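Local coordinates for protein beta-galactosidase (Marinomonas sp. ef1, PDB 6Y2K) that hydrolyses terminal non-reducing beta-D-galactose residues in beta-galactosides, as a cold-active hexameric enzyme of glycoside hydrolase family 42, at residues F37-I42 with K79-R84; T41-P46 with R118-M123; E56-L61 with E126-H131; V68-P73 with T122-R127; W137-E142 with D228-H233. All coordinates share one frame; numbering follows the deposited sequence. Where two conformers were deposited one is given.

Contact 1: residues F37-I42 with K79-R84; sequences FSWSTI and KWLVDR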
# COMPACT_ATOMS: atom_id res chain seq x y z
N PHE A 37 27.23 -40.83 19.20
CA PHE A 37 27.74 -40.88 17.83
C PHE A 37 29.10 -41.58 17.70
O PHE A 37 29.81 -41.39 16.70
CB PHE A 37 27.84 -39.46 17.23
CG PHE A 37 26.53 -38.72 17.17
CD1 PHE A 37 25.42 -39.28 16.53
CD2 PHE A 37 26.41 -37.44 17.69
CE1 PHE A 37 24.22 -38.59 16.45
CE2 PHE A 37 25.22 -36.74 17.59
CZ PHE A 37 24.12 -37.31 16.98
N SER A 38 29.45 -42.44 18.67
CA SER A 38 30.83 -42.95 18.80
C SER A 38 31.09 -44.36 18.23
O SER A 38 32.19 -44.89 18.41
CB SER A 38 31.28 -42.88 20.28
OG SER A 38 30.53 -43.76 21.11
N TRP A 39 30.14 -44.96 17.51
CA TRP A 39 30.31 -46.34 17.03
C TRP A 39 31.58 -46.52 16.18
O TRP A 39 32.30 -47.49 16.39
CB TRP A 39 29.07 -46.86 16.27
CG TRP A 39 28.93 -48.38 16.19
CD1 TRP A 39 29.93 -49.31 16.09
CD2 TRP A 39 27.70 -49.12 16.13
NE1 TRP A 39 29.41 -50.57 16.00
CE2 TRP A 39 28.04 -50.49 16.02
CE3 TRP A 39 26.35 -48.76 16.15
CZ2 TRP A 39 27.08 -51.50 15.95
CZ3 TRP A 39 25.39 -49.77 16.08
CH2 TRP A 39 25.76 -51.13 15.99
N SER A 40 31.89 -45.59 15.27
CA SER A 40 33.13 -45.72 14.48
C SER A 40 34.41 -45.61 15.32
O SER A 40 35.45 -46.12 14.91
CB SER A 40 33.18 -44.74 13.30
OG SER A 40 33.59 -43.44 13.68
N THR A 41 34.34 -44.95 16.48
CA THR A 41 35.47 -44.91 17.43
C THR A 41 35.55 -46.24 18.20
O THR A 41 36.64 -46.79 18.38
CB THR A 41 35.33 -43.72 18.40
OG1 THR A 41 35.29 -42.49 17.66
CG2 THR A 41 36.50 -43.66 19.39
N ILE A 42 34.40 -46.76 18.62
CA ILE A 42 34.33 -48.03 19.36
C ILE A 42 34.74 -49.23 18.49
O ILE A 42 35.50 -50.08 18.94
CB ILE A 42 32.92 -48.30 19.94
CG1 ILE A 42 32.53 -47.21 20.96
CG2 ILE A 42 32.86 -49.68 20.62
CD1 ILE A 42 31.05 -47.16 21.27
N LYS A 79 30.01 -47.50 8.27
CA LYS A 79 29.83 -47.89 6.87
C LYS A 79 30.06 -49.38 6.63
O LYS A 79 29.35 -50.00 5.83
CB LYS A 79 30.76 -47.08 5.96
CG LYS A 79 30.56 -47.31 4.46
CD LYS A 79 29.10 -47.26 4.01
CE LYS A 79 28.96 -46.76 2.57
NZ LYS A 79 29.70 -47.62 1.61
N TRP A 80 31.03 -49.98 7.34
CA TRP A 80 31.24 -51.43 7.22
C TRP A 80 29.98 -52.22 7.57
O TRP A 80 29.69 -53.24 6.95
CB TRP A 80 32.45 -51.91 8.04
CG TRP A 80 32.36 -51.76 9.52
CD1 TRP A 80 33.00 -50.82 10.27
CD2 TRP A 80 31.63 -52.57 10.45
NE1 TRP A 80 32.71 -50.99 11.60
CE2 TRP A 80 31.87 -52.06 11.74
CE3 TRP A 80 30.80 -53.70 10.31
CZ2 TRP A 80 31.29 -52.62 12.89
CZ3 TRP A 80 30.24 -54.26 11.45
CH2 TRP A 80 30.49 -53.72 12.72
N LEU A 81 29.22 -51.74 8.55
CA LEU A 81 27.99 -52.41 8.98
C LEU A 81 26.87 -52.23 7.93
O LEU A 81 26.18 -53.18 7.58
CB LEU A 81 27.58 -51.90 10.37
CG LEU A 81 26.45 -52.61 11.13
CD1 LEU A 81 26.56 -52.35 12.63
CD2 LEU A 81 25.07 -52.19 10.63
N VAL A 82 26.73 -51.01 7.42
CA VAL A 82 25.79 -50.72 6.32
C VAL A 82 26.07 -51.61 5.11
O VAL A 82 25.15 -52.20 4.54
CB VAL A 82 25.83 -49.21 5.92
CG1 VAL A 82 25.04 -48.95 4.64
CG2 VAL A 82 25.31 -48.33 7.06
N ASP A 83 27.35 -51.73 4.73
CA ASP A 83 27.74 -52.55 3.59
C ASP A 83 27.39 -54.04 3.79
O ASP A 83 27.06 -54.73 2.83
CB ASP A 83 29.24 -52.39 3.28
CG ASP A 83 29.59 -51.03 2.70
OD1 ASP A 83 28.68 -50.30 2.25
OD2 ASP A 83 30.79 -50.67 2.71
N ARG A 84 27.48 -54.51 5.03
CA ARG A 84 27.07 -55.88 5.38
C ARG A 84 25.56 -56.13 5.36
O ARG A 84 25.14 -57.27 5.19
CB ARG A 84 27.59 -56.27 6.76
CG ARG A 84 29.06 -56.58 6.79
CD ARG A 84 29.50 -56.96 8.20
NE ARG A 84 30.82 -57.57 8.18
CZ ARG A 84 31.34 -58.31 9.15
NH1 ARG A 84 30.65 -58.56 10.28
NH2 ARG A 84 32.56 -58.81 9.00
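W39 meets L81 and W80 where two short helices, 39-42 and 79-84, follow the second and third strands of the (beta/alpha)8 TIM barrel. The tight part belongs to L81: its CD1 comes obliquely onto the six-membered half of the W39 indole, 3.5 Å from W39 CZ2 and 3.7 Å from W39 CH2. The W39 ring is carried toward helix 79-84 because its CG stands anti to the backbone N (chi1 -158°), and the two side chains cross at about a right angle. Toward W80 the fit is looser, W80 CZ2 lying 4.2 Å from W39 NE1. Both indole N-H groups bond to E43 instead, W39 NE1 to the carboxylate and W80 NE1 to the backbone O. Y113 of helix 111-128 packs on W39 and L81 alike. Away from W39 the helix is polar: buried K79 pairs with exposed D83 and with E194 of the second subunit. K79 NZ meets the syn lone pair of D83 OD1 at 2.9 Å.

Contact 2: residues T41-P46 with R118-M123; sequences TIEPTP and RRMVTM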
# COMPACT_ATOMS: atom_id res chain seq x y z
N THR A 41 34.34 -44.95 16.48
CA THR A 41 35.47 -44.91 17.43
C THR A 41 35.55 -46.24 18.20
O THR A 41 36.64 -46.79 18.38
CB THR A 41 35.33 -43.72 18.40
OG1 THR A 41 35.29 -42.49 17.66
CG2 THR A 41 36.50 -43.66 19.39
N ILE A 42 34.40 -46.76 18.62
CA ILE A 42 34.33 -48.03 19.36
C ILE A 42 34.74 -49.23 18.49
O ILE A 42 35.50 -50.08 18.94
CB ILE A 42 32.92 -48.30 19.94
CG1 ILE A 42 32.53 -47.21 20.96
CG2 ILE A 42 32.86 -49.68 20.62
CD1 ILE A 42 31.05 -47.16 21.27
N GLU A 43 34.20 -49.29 17.26
CA GLU A 43 34.36 -50.45 16.38
C GLU A 43 34.61 -49.99 14.94
O GLU A 43 33.69 -50.03 14.10
CB GLU A 43 33.14 -51.38 16.47
CG GLU A 43 33.38 -52.77 15.89
CD GLU A 43 32.20 -53.73 16.08
OE1 GLU A 43 31.07 -53.27 16.29
OE2 GLU A 43 32.39 -54.97 16.00
N PRO A 44 35.84 -49.54 14.64
CA PRO A 44 36.14 -49.05 13.29
C PRO A 44 36.13 -50.14 12.22
O PRO A 44 35.94 -49.82 11.05
CB PRO A 44 37.55 -48.45 13.40
CG PRO A 44 38.07 -48.81 14.75
CD PRO A 44 36.95 -49.35 15.59
N THR A 45 36.35 -51.39 12.63
CA THR A 45 36.24 -52.55 11.76
C THR A 45 35.69 -53.68 12.65
O THR A 45 35.99 -53.70 13.85
CB THR A 45 37.61 -52.88 11.11
OG1 THR A 45 37.48 -53.94 10.15
CG2 THR A 45 38.67 -53.28 12.17
N PRO A 46 34.85 -54.58 12.10
CA PRO A 46 34.12 -55.52 12.96
C PRO A 46 35.00 -56.41 13.83
O PRO A 46 35.94 -57.03 13.34
CB PRO A 46 33.31 -56.37 11.96
CG PRO A 46 33.95 -56.13 10.64
CD PRO A 46 34.49 -54.75 10.69
N ARG A 118 21.07 -55.05 19.18
CA ARG A 118 21.06 -55.95 20.34
C ARG A 118 22.49 -56.27 20.78
O ARG A 118 22.79 -56.21 21.98
CB ARG A 118 20.30 -57.25 20.05
CG ARG A 118 19.93 -58.04 21.31
CD ARG A 118 19.40 -59.42 20.97
NE ARG A 118 18.32 -59.36 19.98
CZ ARG A 118 17.08 -58.99 20.26
NH1 ARG A 118 16.75 -58.63 21.49
NH2 ARG A 118 16.18 -58.96 19.30
N ARG A 119 23.36 -56.59 19.82
CA ARG A 119 24.78 -56.90 20.10
C ARG A 119 25.51 -55.74 20.75
O ARG A 119 26.14 -55.91 21.79
CB ARG A 119 25.54 -57.29 18.82
CG ARG A 119 26.96 -57.78 19.09
CD ARG A 119 27.83 -57.96 17.85
NE ARG A 119 28.00 -56.72 17.11
CZ ARG A 119 29.09 -55.95 17.13
NH1 ARG A 119 30.16 -56.28 17.85
NH2 ARG A 119 29.09 -54.84 16.41
N MET A 120 25.44 -54.56 20.13
CA MET A 120 26.20 -53.40 20.61
C MET A 120 25.67 -52.86 21.95
O MET A 120 26.46 -52.51 22.83
CB MET A 120 26.26 -52.28 19.56
CG MET A 120 26.87 -50.97 20.06
SD MET A 120 28.56 -51.11 20.67
CE MET A 120 29.48 -51.19 19.15
N VAL A 121 24.35 -52.79 22.08
CA VAL A 121 23.76 -52.29 23.33
C VAL A 121 24.05 -53.25 24.49
O VAL A 121 24.31 -52.80 25.60
CB VAL A 121 22.26 -51.99 23.19
CG1 VAL A 121 21.65 -51.61 24.54
CG2 VAL A 121 22.05 -50.84 22.20
N THR A 122 24.00 -54.55 24.22
CA THR A 122 24.40 -55.55 25.22
C THR A 122 25.87 -55.38 25.62
O THR A 122 26.18 -55.36 26.81
CB THR A 122 24.14 -56.98 24.73
OG1 THR A 122 22.75 -57.14 24.47
CG2 THR A 122 24.57 -58.01 25.80
N MET A 123 26.76 -55.25 24.63
CA MET A 123 28.18 -54.99 24.92
C MET A 123 28.37 -53.78 25.83
O MET A 123 29.08 -53.87 26.83
CB MET A 123 28.99 -54.78 23.64
CG MET A 123 29.40 -56.04 22.89
SD MET A 123 30.71 -55.68 21.70
CE MET A 123 29.85 -54.65 20.54
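E43, just past helix 39-42, reaches R119 of helix 111-128 and joins the loop after the second TIM-barrel strand to the helix that follows the third. From CB, its CG stands anti to N and beside the carbonyl carbon (chi1 -165°), and the chain runs on extended, so that E43 CD ends 3.3 Å from R119 NH2. At the tip OE1 presents its syn lone pair to R119 NH2 in the guanidinium plane, with a nearly straight bond (174°); its 2.5 Å length is doubtful, since R119 was deposited in two conformers. E43 OE2 gets a weak bond from R119 NH1 at 3.2 Å, the two flat groups being turned 47° apart. E43 OE1 also lies 3.9 Å from M120 CE, a methyl that in turn sits 4.0 Å from I42 CG2. A leucine in place of E43 would probably leave R119 without its close counter-charge and G47 N without an acceptor. With a further N-H donor on each oxygen, the buried carboxylate is likely to stay ionised.

Contact 3: residues E56-L61 with E126-H131; sequences ESLDIL and ERYGHH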
# COMPACT_ATOMS: atom_id res chain seq x y z
N GLU A 56 38.31 -44.16 30.29
CA GLU A 56 39.05 -43.03 30.86
C GLU A 56 38.21 -41.77 31.01
O GLU A 56 38.32 -41.08 32.03
CB GLU A 56 40.30 -42.73 30.04
CG GLU A 56 41.34 -43.84 30.14
CD GLU A 56 42.51 -43.68 29.19
OE1 GLU A 56 42.58 -42.69 28.42
OE2 GLU A 56 43.37 -44.58 29.21
N SER A 57 37.40 -41.47 30.00
CA SER A 57 36.53 -40.29 30.03
C SER A 57 35.53 -40.35 31.18
O SER A 57 35.36 -39.37 31.90
CB SER A 57 35.80 -40.10 28.69
OG SER A 57 34.89 -39.01 28.76
N LEU A 58 34.87 -41.49 31.35
CA LEU A 58 33.90 -41.64 32.43
C LEU A 58 34.57 -41.46 33.80
O LEU A 58 33.99 -40.82 34.68
CB LEU A 58 33.19 -43.00 32.37
CG LEU A 58 32.27 -43.28 31.18
CD1 LEU A 58 31.77 -44.71 31.24
CD2 LEU A 58 31.09 -42.32 31.16
N ASP A 59 35.78 -42.00 33.98
CA ASP A 59 36.51 -41.81 35.25
C ASP A 59 36.85 -40.34 35.52
O ASP A 59 36.67 -39.87 36.64
CB ASP A 59 37.78 -42.69 35.32
CG ASP A 59 37.47 -44.17 35.57
OD1 ASP A 59 36.31 -44.54 35.88
OD2 ASP A 59 38.42 -44.98 35.46
N ILE A 60 37.29 -39.61 34.50
CA ILE A 60 37.61 -38.19 34.65
C ILE A 60 36.37 -37.38 35.03
O ILE A 60 36.41 -36.57 35.97
CB ILE A 60 38.30 -37.62 33.38
CG1 ILE A 60 39.74 -38.17 33.29
CG2 ILE A 60 38.33 -36.09 33.39
CD1 ILE A 60 40.39 -38.05 31.93
N LEU A 61 35.26 -37.62 34.33
CA LEU A 61 33.99 -36.95 34.63
C LEU A 61 33.51 -37.27 36.05
O LEU A 61 33.08 -36.37 36.78
CB LEU A 61 32.91 -37.32 33.59
CG LEU A 61 33.20 -36.86 32.16
CD1 LEU A 61 32.27 -37.55 31.17
CD2 LEU A 61 33.08 -35.34 32.04
N GLU A 126 26.68 -54.20 29.44
CA GLU A 126 27.44 -55.11 30.29
C GLU A 126 28.70 -54.42 30.83
O GLU A 126 29.00 -54.53 32.01
CB GLU A 126 27.74 -56.43 29.55
CG GLU A 126 26.48 -57.30 29.47
CD GLU A 126 26.61 -58.54 28.59
OE1 GLU A 126 27.46 -58.56 27.68
OE2 GLU A 126 25.83 -59.49 28.81
N ARG A 127 29.39 -53.66 29.98
CA ARG A 127 30.61 -52.96 30.41
C ARG A 127 30.34 -51.80 31.38
O ARG A 127 31.09 -51.63 32.36
CB ARG A 127 31.41 -52.45 29.21
CG ARG A 127 32.80 -51.92 29.58
CD ARG A 127 33.72 -51.74 28.38
NE ARG A 127 35.10 -51.49 28.80
CZ ARG A 127 35.99 -52.43 29.16
NH1 ARG A 127 35.67 -53.72 29.18
NH2 ARG A 127 37.22 -52.08 29.53
N TYR A 128 29.30 -51.00 31.11
CA TYR A 128 29.11 -49.72 31.81
C TYR A 128 27.84 -49.60 32.64
O TYR A 128 27.67 -48.58 33.33
CB TYR A 128 29.14 -48.56 30.81
CG TYR A 128 30.43 -48.44 30.04
CD1 TYR A 128 31.60 -48.04 30.67
CD2 TYR A 128 30.48 -48.75 28.69
CE1 TYR A 128 32.79 -47.94 29.96
CE2 TYR A 128 31.65 -48.65 27.98
CZ TYR A 128 32.80 -48.24 28.62
OH TYR A 128 33.94 -48.15 27.87
N GLY A 129 26.97 -50.60 32.59
CA GLY A 129 25.68 -50.55 33.28
C GLY A 129 25.75 -50.36 34.79
O GLY A 129 24.77 -49.88 35.39
N HIS A 130 26.88 -50.73 35.41
CA HIS A 130 27.10 -50.51 36.85
C HIS A 130 28.26 -49.57 37.18
O HIS A 130 28.70 -49.49 38.32
CB HIS A 130 27.28 -51.86 37.56
CG HIS A 130 26.09 -52.76 37.44
ND1 HIS A 130 26.19 -54.10 37.16
CD2 HIS A 130 24.77 -52.49 37.53
CE1 HIS A 130 24.98 -54.63 37.10
NE2 HIS A 130 24.10 -53.67 37.32
N HIS A 131 28.72 -48.81 36.18
CA HIS A 131 29.78 -47.84 36.38
C HIS A 131 29.22 -46.71 37.27
O HIS A 131 28.10 -46.24 37.01
CB HIS A 131 30.25 -47.30 35.03
CG HIS A 131 31.54 -46.55 35.10
ND1 HIS A 131 31.65 -45.33 35.71
CD2 HIS A 131 32.77 -46.85 34.62
CE1 HIS A 131 32.90 -44.91 35.62
NE2 HIS A 131 33.60 -45.81 34.95
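L58 and D59 of helix 52-63 face Y128 and H131, the first and last residues of the turn by helix 111-128; the contact joins two neighbouring outer helices of the TIM barrel. Along the second segment, R127 comes first as a support: its CG lies over the centre of one Y128 ring face, and its guanidinium pairs with D55. The same D55 carboxylate bonds Y128 OH, so the phenol is held at its far end as well. L58 CD1 comes obliquely upon the Y128 ring, 3.4 Å from Y128 CD1 and 3.6 Å from Y128 CE1. The chain then folds through a type I beta turn, H131 N bonding Y128 O at 3.0 Å, and G129 O reaches S234 OG. The turn delivers H131, whose imidazole swings toward helix 52-63 with CG anti to the backbone N (chi1 -166°). L58 covers one face of this ring: its CB makes a CH-pi contact 4.1 Å from the centroid, and its CD1 lies on the same side. At the ring edge H131 NE2 gives D59 OD1 a weak, bent bond of 3.1 Å (129°); that oxygen also bonds a glycerol, probably from the crystallisation liquor. Because H131 ND1 accepts from A133 N, the imidazole is probably neutral with its proton on NE2, the atom turned to the aspartate.

Contact 4: residues V68-P73 with T122-R127; sequences VILGTP and TMMAER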
# COMPACT_ATOMS: atom_id res chain seq x y z
N VAL A 68 26.86 -38.89 34.56
CA VAL A 68 26.92 -39.10 33.12
C VAL A 68 25.63 -39.71 32.57
O VAL A 68 25.07 -40.64 33.16
CB VAL A 68 28.14 -39.94 32.71
CG1 VAL A 68 28.12 -40.26 31.21
CG2 VAL A 68 29.42 -39.19 33.07
N ILE A 69 25.18 -39.17 31.44
CA ILE A 69 24.11 -39.75 30.63
C ILE A 69 24.81 -40.41 29.45
O ILE A 69 25.39 -39.71 28.62
CB ILE A 69 23.12 -38.67 30.10
CG1 ILE A 69 22.50 -37.86 31.25
CG2 ILE A 69 22.04 -39.31 29.24
CD1 ILE A 69 22.01 -36.48 30.84
N LEU A 70 24.75 -41.74 29.37
CA LEU A 70 25.49 -42.48 28.35
C LEU A 70 24.55 -42.77 27.18
O LEU A 70 23.49 -43.35 27.37
CB LEU A 70 26.01 -43.81 28.92
CG LEU A 70 27.46 -44.23 28.69
CD1 LEU A 70 27.62 -45.73 28.93
CD2 LEU A 70 28.04 -43.82 27.33
N GLY A 71 24.93 -42.36 25.98
CA GLY A 71 24.10 -42.61 24.79
C GLY A 71 24.49 -43.89 24.05
O GLY A 71 25.67 -44.09 23.78
N THR A 72 23.51 -44.75 23.72
CA THR A 72 23.77 -45.87 22.83
C THR A 72 24.01 -45.28 21.43
O THR A 72 23.33 -44.32 21.05
CB THR A 72 22.65 -46.95 22.80
OG1 THR A 72 21.44 -46.43 22.22
CG2 THR A 72 22.37 -47.48 24.19
N PRO A 73 24.97 -45.83 20.67
CA PRO A 73 25.44 -45.21 19.44
C PRO A 73 24.70 -45.62 18.15
O PRO A 73 25.25 -45.49 17.05
CB PRO A 73 26.90 -45.66 19.40
CG PRO A 73 26.81 -47.05 19.92
CD PRO A 73 25.82 -46.98 21.05
N THR A 122 24.00 -54.55 24.22
CA THR A 122 24.40 -55.55 25.22
C THR A 122 25.87 -55.38 25.62
O THR A 122 26.18 -55.36 26.81
CB THR A 122 24.14 -56.98 24.73
OG1 THR A 122 22.75 -57.14 24.47
CG2 THR A 122 24.57 -58.01 25.80
N MET A 123 26.76 -55.25 24.63
CA MET A 123 28.18 -54.99 24.92
C MET A 123 28.37 -53.78 25.83
O MET A 123 29.08 -53.87 26.83
CB MET A 123 28.99 -54.78 23.64
CG MET A 123 29.40 -56.04 22.89
SD MET A 123 30.71 -55.68 21.70
CE MET A 123 29.85 -54.65 20.54
N MET A 124 27.75 -52.66 25.47
CA MET A 124 27.86 -51.41 26.25
C MET A 124 27.26 -51.49 27.64
O MET A 124 27.87 -51.03 28.60
CB MET A 124 27.17 -50.23 25.54
CG MET A 124 28.09 -49.39 24.70
SD MET A 124 27.27 -47.85 24.21
CE MET A 124 28.10 -46.56 25.12
N ALA A 125 26.05 -52.04 27.72
CA ALA A 125 25.33 -52.19 28.99
C ALA A 125 26.05 -53.14 29.97
O ALA A 125 26.00 -52.92 31.18
CB ALA A 125 23.92 -52.68 28.73
N GLU A 126 26.68 -54.20 29.44
CA GLU A 126 27.44 -55.11 30.29
C GLU A 126 28.70 -54.42 30.83
O GLU A 126 29.00 -54.53 32.01
CB GLU A 126 27.74 -56.43 29.55
CG GLU A 126 26.48 -57.30 29.47
CD GLU A 126 26.61 -58.54 28.59
OE1 GLU A 126 27.46 -58.56 27.68
OE2 GLU A 126 25.83 -59.49 28.81
N ARG A 127 29.39 -53.66 29.98
CA ARG A 127 30.61 -52.96 30.41
C ARG A 127 30.34 -51.80 31.38
O ARG A 127 31.09 -51.63 32.36
CB ARG A 127 31.41 -52.45 29.21
CG ARG A 127 32.80 -51.92 29.58
CD ARG A 127 33.72 -51.74 28.38
NE ARG A 127 35.10 -51.49 28.80
CZ ARG A 127 35.99 -52.43 29.16
NH1 ARG A 127 35.67 -53.72 29.18
NH2 ARG A 127 37.22 -52.08 29.53
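T72, just beyond the end of strand 67-71, and M124 of helix 111-128 bring the two backbones nearest, their CA atoms 7.7 Å apart. M124 carries the contact from the helix side, its thioether lying in the bend where the strand turns into loop. L70 and M124 meet tip to tip, L70 CD2 at 3.5 Å and L70 CD1 at 3.9 Å from M124 CE. The same methyl lies 3.7 Å from G71 O, packed against this backbone carbonyl oxygen. Further along, P73 and M124 slide past each other in opposite directions, with P73 CD 3.6 Å from M124 SD. Strand 67-71 is the third strand of the TIM barrel and helix 111-128 packs outside it, forming the helical part of the right-handed beta-alpha-beta crossover to strand 134-138. The bend of M124 at chi3 turns CE toward the strand, while its chi1 of -95°, off the staggered values, may reflect a close fit in this layer. L54 of helix 52-63 and W51 of the loop before it pack on M124, while W137 of the next strand touches L70 and T72. The T72 hydroxyl itself is taken up by Q226 OE1 and D140 N.

Contact 5: residues W137-E142 with D228-H233; sequences WQTDNE and DILREH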
# COMPACT_ATOMS: atom_id res chain seq x y z
N TRP A 137 20.81 -43.48 30.81
CA TRP A 137 21.11 -43.84 29.42
C TRP A 137 20.14 -43.15 28.47
O TRP A 137 18.94 -43.15 28.72
CB TRP A 137 20.97 -45.35 29.19
CG TRP A 137 21.98 -46.22 29.88
CD1 TRP A 137 21.95 -46.63 31.18
CD2 TRP A 137 23.13 -46.82 29.29
NE1 TRP A 137 23.03 -47.43 31.44
CE2 TRP A 137 23.77 -47.57 30.30
CE3 TRP A 137 23.69 -46.80 28.01
CZ2 TRP A 137 24.94 -48.31 30.06
CZ3 TRP A 137 24.85 -47.53 27.77
CH2 TRP A 137 25.47 -48.27 28.80
N GLN A 138 20.67 -42.58 27.39
CA GLN A 138 19.86 -42.13 26.25
C GLN A 138 19.89 -43.21 25.18
O GLN A 138 20.97 -43.58 24.71
CB GLN A 138 20.41 -40.82 25.65
CG GLN A 138 19.64 -40.34 24.41
CD GLN A 138 20.24 -39.09 23.80
OE1 GLN A 138 20.11 -38.01 24.35
NE2 GLN A 138 20.88 -39.24 22.64
N THR A 139 18.72 -43.71 24.78
CA THR A 139 18.64 -44.65 23.66
C THR A 139 18.77 -43.90 22.33
O THR A 139 18.02 -42.97 22.08
CB THR A 139 17.31 -45.42 23.66
OG1 THR A 139 16.22 -44.51 23.76
CG2 THR A 139 17.28 -46.40 24.84
N ASP A 140 19.72 -44.30 21.50
CA ASP A 140 19.82 -43.79 20.13
C ASP A 140 19.99 -42.24 20.19
O ASP A 140 20.70 -41.72 21.08
CB ASP A 140 18.58 -44.28 19.34
CG ASP A 140 18.75 -44.26 17.82
OD1 ASP A 140 18.44 -43.19 17.21
OD2 ASP A 140 19.10 -45.31 17.23
N ASN A 141 19.40 -41.51 19.25
CA ASN A 141 19.46 -40.04 19.22
C ASN A 141 18.41 -39.51 18.24
O ASN A 141 18.55 -39.70 17.03
CB ASN A 141 20.85 -39.55 18.79
CG ASN A 141 20.99 -38.04 18.95
OD1 ASN A 141 21.17 -37.53 20.08
ND2 ASN A 141 20.89 -37.31 17.84
N GLU A 142 17.38 -38.87 18.77
CA GLU A 142 16.36 -38.18 17.97
C GLU A 142 15.73 -39.10 16.93
O GLU A 142 15.86 -38.89 15.72
CB GLU A 142 16.93 -36.91 17.31
CG GLU A 142 17.29 -35.78 18.29
CD GLU A 142 17.59 -34.46 17.58
OE1 GLU A 142 18.14 -34.50 16.46
OE2 GLU A 142 17.27 -33.38 18.13
N ASP A 228 14.91 -53.13 27.28
CA ASP A 228 14.94 -54.44 27.97
C ASP A 228 16.37 -54.81 28.40
O ASP A 228 16.58 -55.27 29.53
CB ASP A 228 14.34 -55.55 27.11
CG ASP A 228 12.83 -55.42 26.94
OD1 ASP A 228 12.16 -54.66 27.68
OD2 ASP A 228 12.31 -56.12 26.06
N ILE A 229 17.34 -54.57 27.51
CA ILE A 229 18.76 -54.80 27.82
C ILE A 229 19.25 -53.90 28.95
O ILE A 229 19.96 -54.37 29.86
CB ILE A 229 19.65 -54.57 26.57
CG1 ILE A 229 19.36 -55.62 25.50
CG2 ILE A 229 21.14 -54.61 26.94
CD1 ILE A 229 19.79 -55.22 24.11
N LEU A 230 18.88 -52.61 28.89
CA LEU A 230 19.31 -51.64 29.88
C LEU A 230 18.66 -51.87 31.26
O LEU A 230 19.32 -51.65 32.28
CB LEU A 230 19.10 -50.21 29.38
CG LEU A 230 19.95 -49.81 28.16
CD1 LEU A 230 19.41 -48.55 27.49
CD2 LEU A 230 21.42 -49.64 28.53
N ARG A 231 17.40 -52.31 31.29
CA ARG A 231 16.74 -52.71 32.55
C ARG A 231 17.46 -53.86 33.25
O ARG A 231 17.61 -53.86 34.47
CB ARG A 231 15.29 -53.16 32.33
CG ARG A 231 14.29 -52.08 31.93
CD ARG A 231 14.25 -50.93 32.91
NE ARG A 231 13.21 -49.98 32.56
CZ ARG A 231 13.14 -48.73 33.02
NH1 ARG A 231 14.06 -48.24 33.86
NH2 ARG A 231 12.14 -47.96 32.61
N GLU A 232 17.88 -54.85 32.46
CA GLU A 232 18.59 -56.03 32.98
C GLU A 232 19.97 -55.66 33.53
O GLU A 232 20.30 -56.00 34.67
CB GLU A 232 18.71 -57.09 31.87
CG GLU A 232 19.52 -58.35 32.18
CD GLU A 232 18.99 -59.17 33.34
OE1 GLU A 232 19.76 -60.03 33.84
OE2 GLU A 232 17.81 -59.00 33.75
N HIS A 233 20.75 -54.94 32.73
CA HIS A 233 22.17 -54.71 33.03
C HIS A 233 22.50 -53.36 33.64
O HIS A 233 23.65 -53.14 34.02
CB HIS A 233 23.00 -54.93 31.77
CG HIS A 233 22.91 -56.33 31.26
ND1 HIS A 233 23.49 -57.40 31.91
CD2 HIS A 233 22.29 -56.85 30.17
CE1 HIS A 233 23.24 -58.51 31.24
NE2 HIS A 233 22.52 -58.20 30.18
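The W137 indole receives L230 CD2 over the centre of one face: this methyl is 3.6 Å from the centroid of the five-membered ring, 18° off its normal, a CH-pi contact. On the opposite face, offset to the rim, L70 CD1 lies 3.3 Å from W137 CH2; at the edge NE1 bonds S234 OG. L230 CG stands anti to its carbonyl carbon (chi1 -65°), which helps set CD2 over the ring. The other branch lies between two side chains, with L230 CD1 3.9 Å from W137 CB and 4.0 Å from T139 CG2. The T139 hydroxyl bonds N223. A serine in place of W137 would probably open a gap between L230 and L70 and leave S234 OG without its indole donor. From the strand, Q138 NE2 bonds D140 O at 2.9 Å in the turn leading to N141 and E142. A fourth strand packed against an outer helix is typical of the TIM barrel; an Asn-Glu pair at this strand end, as in related clan GH-A enzymes, probably includes the acid/base glutamate.

Contacts 1 and 2 leave from the same stretch after strand 29-34: contact 1 closes its loop on helix 79-84, contact 2 a longer one on helix 111-128. Contacts 3 and 4 start within both loops and end after contact 1 has closed, so each crosses contact 1; contact 3 also crosses contact 2. Contacts 2, 3 and 4 converge on helix 111-128, which they tie to the loop after the second strand, to helix 52-63 and to strand 67-71. Contact 5 follows in series, tying strand 134-138 to helix 205-233. It joins contact 4 through the barrel sheet, where L70 O pairs with Q138 N. Contacts 1 and 2 alone touch the second subunit.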